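Local coordinates for protein alpha-ketoglutarate-dependent non-heme iron oxygenase EasH (Aspergillus japonicus, PDB 5M0T) that probably catalyses an iron(II)- and 2-oxoglutarate-dependent oxidation in the biosynthesis of the ergot alkaloid cycloclavine, at residues P10-S18 with E30-F39. Sequence-based numbering, arbitrary orientation.
With ZN (zinc ion), chain G.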
loop_
_atom_site.group_PDB
_atom_site.type_symbol
_atom_site.label_atom_id
_atom_site.label_comp_id
_atom_site.label_asym_id
_atom_site.label_seq_id
_atom_site.Cartn_x
_atom_site.Cartn_y
_atom_site.Cartn_z
ATOM N N PRO A 10 -32.008 3.875 13.281
ATOM C CA PRO A 10 -31.619 2.470 13.391
ATOM C C PRO A 10 -31.070 2.083 14.773
ATOM O O PRO A 10 -30.954 2.939 15.649
ATOM C CB PRO A 10 -30.525 2.357 12.320
ATOM C CG PRO A 10 -29.981 3.763 12.159
ATOM C CD PRO A 10 -30.826 4.703 12.974
ATOM N N THR A 11 -30.708 0.804 14.922
ATOM C CA THR A 11 -30.263 0.204 16.186
ATOM C C THR A 11 -28.883 -0.417 16.002
ATOM O O THR A 11 -28.523 -0.833 14.909
ATOM C CB THR A 11 -31.241 -0.912 16.652
ATOM O OG1 THR A 11 -32.568 -0.389 16.717
ATOM C CG2 THR A 11 -30.874 -1.477 18.042
ATOM N N LEU A 12 -28.113 -0.458 17.074
ATOM C CA LEU A 12 -26.824 -1.126 17.072
ATOM C C LEU A 12 -27.081 -2.529 17.582
ATOM O O LEU A 12 -27.631 -2.704 18.670
ATOM C CB LEU A 12 -25.819 -0.409 17.978
ATOM C CG LEU A 12 -24.481 -1.092 18.231
ATOM C CD1 LEU A 12 -23.801 -1.480 16.923
ATOM C CD2 LEU A 12 -23.601 -0.174 19.074
ATOM N N ARG A 13 -26.696 -3.526 16.786
ATOM C CA ARG A 13 -26.959 -4.917 17.134
ATOM C C ARG A 13 -25.740 -5.510 17.786
ATOM O O ARG A 13 -24.616 -5.031 17.613
ATOM C CB ARG A 13 -27.423 -5.730 15.918
ATOM C CG ARG A 13 -28.902 -5.505 15.635
ATOM C CD ARG A 13 -29.463 -6.498 14.639
ATOM N NE ARG A 13 -29.055 -6.190 13.271
ATOM C CZ ARG A 13 -29.309 -6.952 12.204
ATOM N NH1 ARG A 13 -29.958 -8.104 12.324
ATOM N NH2 ARG A 13 -28.903 -6.560 11.003
ATOM N N ARG A 14 -26.012 -6.553 18.551
ATOM C CA ARG A 14 -25.083 -7.173 19.472
ATOM C C ARG A 14 -25.162 -8.688 19.230
ATOM O O ARG A 14 -26.263 -9.246 19.118
ATOM C CB ARG A 14 -25.564 -6.832 20.878
ATOM C CG ARG A 14 -24.558 -6.991 21.994
ATOM C CD ARG A 14 -25.164 -6.590 23.334
ATOM N NE ARG A 14 -25.281 -5.147 23.529
ATOM C CZ ARG A 14 -24.284 -4.305 23.825
ATOM N NH1 ARG A 14 -23.021 -4.719 23.934
ATOM N NH2 ARG A 14 -24.563 -3.013 23.993
ATOM N N ILE A 15 -24.016 -9.348 19.124
ATOM C CA ILE A 15 -23.986 -10.767 18.746
ATOM C C ILE A 15 -22.771 -11.439 19.398
ATOM O O ILE A 15 -21.677 -10.879 19.400
ATOM C CB ILE A 15 -23.997 -10.926 17.194
ATOM C CG1 ILE A 15 -24.431 -12.319 16.768
ATOM C CG2 ILE A 15 -22.662 -10.574 16.598
ATOM C CD1 ILE A 15 -24.588 -12.444 15.265
ATOM N N PRO A 16 -22.961 -12.634 19.984
ATOM C CA PRO A 16 -21.820 -13.288 20.646
ATOM C C PRO A 16 -20.765 -13.804 19.669
ATOM O O PRO A 16 -21.093 -14.185 18.540
ATOM C CB PRO A 16 -22.474 -14.448 21.409
ATOM C CG PRO A 16 -23.763 -14.705 20.705
ATOM C CD PRO A 16 -24.218 -13.383 20.174
ATOM N N ARG A 17 -19.510 -13.807 20.115
ATOM C CA ARG A 17 -18.379 -14.350 19.344
ATOM C C ARG A 17 -18.630 -15.794 18.848
ATOM O O ARG A 17 -18.238 -16.164 17.749
ATOM C CB ARG A 17 -17.119 -14.319 20.218
ATOM C CG ARG A 17 -15.839 -14.705 19.505
ATOM C CD ARG A 17 -14.725 -15.127 20.447
ATOM N NE ARG A 17 -13.701 -15.783 19.647
ATOM C CZ ARG A 17 -12.748 -15.182 18.936
ATOM N NH1 ARG A 17 -12.600 -13.869 18.927
ATOM N NH2 ARG A 17 -11.909 -15.941 18.235
ATOM N N SER A 18 -19.312 -16.584 19.668
ATOM C CA SER A 18 -19.634 -17.971 19.348
ATOM C C SER A 18 -20.616 -18.173 18.169
ATOM O O SER A 18 -20.754 -19.306 17.675
ATOM C CB SER A 18 -20.205 -18.643 20.589
ATOM O OG SER A 18 -21.427 -18.021 20.953
ATOM N N GLU A 30 -25.484 -5.584 6.562
ATOM C CA GLU A 30 -26.756 -4.896 6.699
ATOM C C GLU A 30 -26.627 -3.544 7.428
ATOM O O GLU A 30 -27.269 -2.579 7.029
ATOM C CB GLU A 30 -27.768 -5.805 7.403
ATOM C CG GLU A 30 -28.133 -7.019 6.552
ATOM C CD GLU A 30 -28.909 -8.116 7.287
ATOM O OE1 GLU A 30 -29.082 -8.051 8.524
ATOM O OE2 GLU A 30 -29.348 -9.070 6.608
ATOM N N ASP A 31 -25.818 -3.498 8.488
ATOM C CA ASP A 31 -25.755 -2.350 9.415
ATOM C C ASP A 31 -24.446 -1.547 9.369
ATOM O O ASP A 31 -24.418 -0.406 9.814
ATOM C CB ASP A 31 -25.975 -2.828 10.854
ATOM C CG ASP A 31 -27.403 -3.329 11.119
ATOM O OD1 ASP A 31 -28.220 -3.460 10.187
ATOM O OD2 ASP A 31 -27.716 -3.604 12.292
ATOM N N GLY A 32 -23.376 -2.147 8.848
ATOM C CA GLY A 32 -22.055 -1.519 8.817
ATOM C C GLY A 32 -21.292 -1.552 10.123
ATOM O O GLY A 32 -20.143 -1.100 10.187
ATOM N N VAL A 33 -21.914 -2.108 11.160
ATOM C CA VAL A 33 -21.371 -2.091 12.494
ATOM C C VAL A 33 -22.135 -3.115 13.324
ATOM O O VAL A 33 -23.359 -3.235 13.190
ATOM C CB VAL A 33 -21.435 -0.664 13.125
ATOM C CG1 VAL A 33 -22.866 -0.131 13.200
ATOM C CG2 VAL A 33 -20.790 -0.648 14.505
ATOM N N VAL A 34 -21.412 -3.875 14.140
ATOM C CA VAL A 34 -22.022 -4.836 15.078
ATOM C C VAL A 34 -21.134 -4.961 16.316
ATOM O O VAL A 34 -19.918 -4.874 16.207
ATOM C CB VAL A 34 -22.231 -6.228 14.406
ATOM C CG1 VAL A 34 -20.930 -6.785 13.860
ATOM C CG2 VAL A 34 -22.872 -7.229 15.351
ATOM N N VAL A 35 -21.743 -5.151 17.482
ATOM C CA VAL A 35 -20.991 -5.469 18.704
ATOM C C VAL A 35 -20.776 -6.993 18.813
ATOM O O VAL A 35 -21.732 -7.774 18.777
ATOM C CB VAL A 35 -21.694 -4.925 19.960
ATOM C CG1 VAL A 35 -20.956 -5.363 21.225
ATOM C CG2 VAL A 35 -21.821 -3.400 19.889
ATOM N N ILE A 36 -19.511 -7.398 18.893
ATOM C CA ILE A 36 -19.138 -8.784 19.165
ATOM C C ILE A 36 -18.941 -8.942 20.672
ATOM O O ILE A 36 -17.967 -8.433 21.227
ATOM C CB ILE A 36 -17.851 -9.218 18.423
ATOM C CG1 ILE A 36 -17.937 -8.911 16.926
ATOM C CG2 ILE A 36 -17.611 -10.704 18.597
ATOM C CD1 ILE A 36 -16.690 -9.251 16.131
ATOM N N GLU A 37 -19.851 -9.662 21.320
ATOM C CA GLU A 37 -19.710 -9.982 22.740
ATOM C C GLU A 37 -18.613 -11.017 22.906
ATOM O O GLU A 37 -18.628 -12.068 22.248
ATOM C CB GLU A 37 -21.015 -10.512 23.357
ATOM C CG GLU A 37 -22.125 -9.480 23.485
ATOM C CD GLU A 37 -21.791 -8.336 24.430
ATOM O OE1 GLU A 37 -21.128 -8.568 25.458
ATOM O OE2 GLU A 37 -22.204 -7.197 24.146
ATOM N N GLY A 38 -17.645 -10.693 23.761
ATOM C CA GLY A 38 -16.571 -11.614 24.094
ATOM C C GLY A 38 -15.606 -11.850 22.963
ATOM O O GLY A 38 -15.171 -12.977 22.757
ATOM N N PHE A 39 -15.276 -10.797 22.215
ATOM C CA PHE A 39 -14.270 -10.919 21.152
ATOM C C PHE A 39 -12.947 -11.397 21.757
ATOM O O PHE A 39 -12.326 -12.319 21.252
ATOM C CB PHE A 39 -14.107 -9.585 20.402
ATOM C CG PHE A 39 -13.011 -9.598 19.374
ATOM C CD1 PHE A 39 -13.120 -10.402 18.238
ATOM C CD2 PHE A 39 -11.856 -8.832 19.552
ATOM C CE1 PHE A 39 -12.102 -10.439 17.301
ATOM C CE2 PHE A 39 -10.838 -8.860 18.618
ATOM C CZ PHE A 39 -10.957 -9.670 17.497
HETATM ZN ZN ZN G . -21.287 -7.126 26.812
HETATM O O HOH W 1 -25.903 -3.260 14.132
HETATM O O HOH W 2 -20.243 -8.184 28.134
#
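R14, I15 and P16 pair in parallel with V35, I36 and E37 through backbone bonds from V35 N to R13 O (2.9 Å), I15 N to V35 O, E37 N to I15 O and R17 N to E37 O. P16, lacking an N-H, fits here because the register asks none of it. Before the ladder, a water accepts from R13 N and donates to V33 O and D31 OD2. The R13 chain bends at chi3 (-76°), bringing its guanidinium to the helix end: NE meets D31 OD2 at 3.1 Å from above the carboxylate plane, while NH2 reaches the anti lone pair of E30 OE1 at 2.9 Å, guanidinium and E30 carboxylate almost coplanar (2°). R14 NH1 bonds E37 OE2 (2.6 Å) nearly along the C-O axis, with the R14 chain alongside V35, both pointing the same way. The other oxygen, E37 OE1, binds zinc at 2.0 Å, as does D200. Buried V34 and V35, beta-branched, suit the extended strand; from the partly exposed edge, L12 CD2 lies 3.8 Å from V35 CG2, and I15 CG2 touches V34 CG2 on the opposite face. G38's positive phi favours glycine in the type II turn I36-F39. R17 NH2 salt-bridges D94, while NH1 adds a weak bond to F39 O. Strand 14-16 is outermost in the chain's main sheet, in a beta-alpha-beta unit whose helix 21-31 packs on I15 and V34; strand 201-205 flanks strand 33-37 beyond.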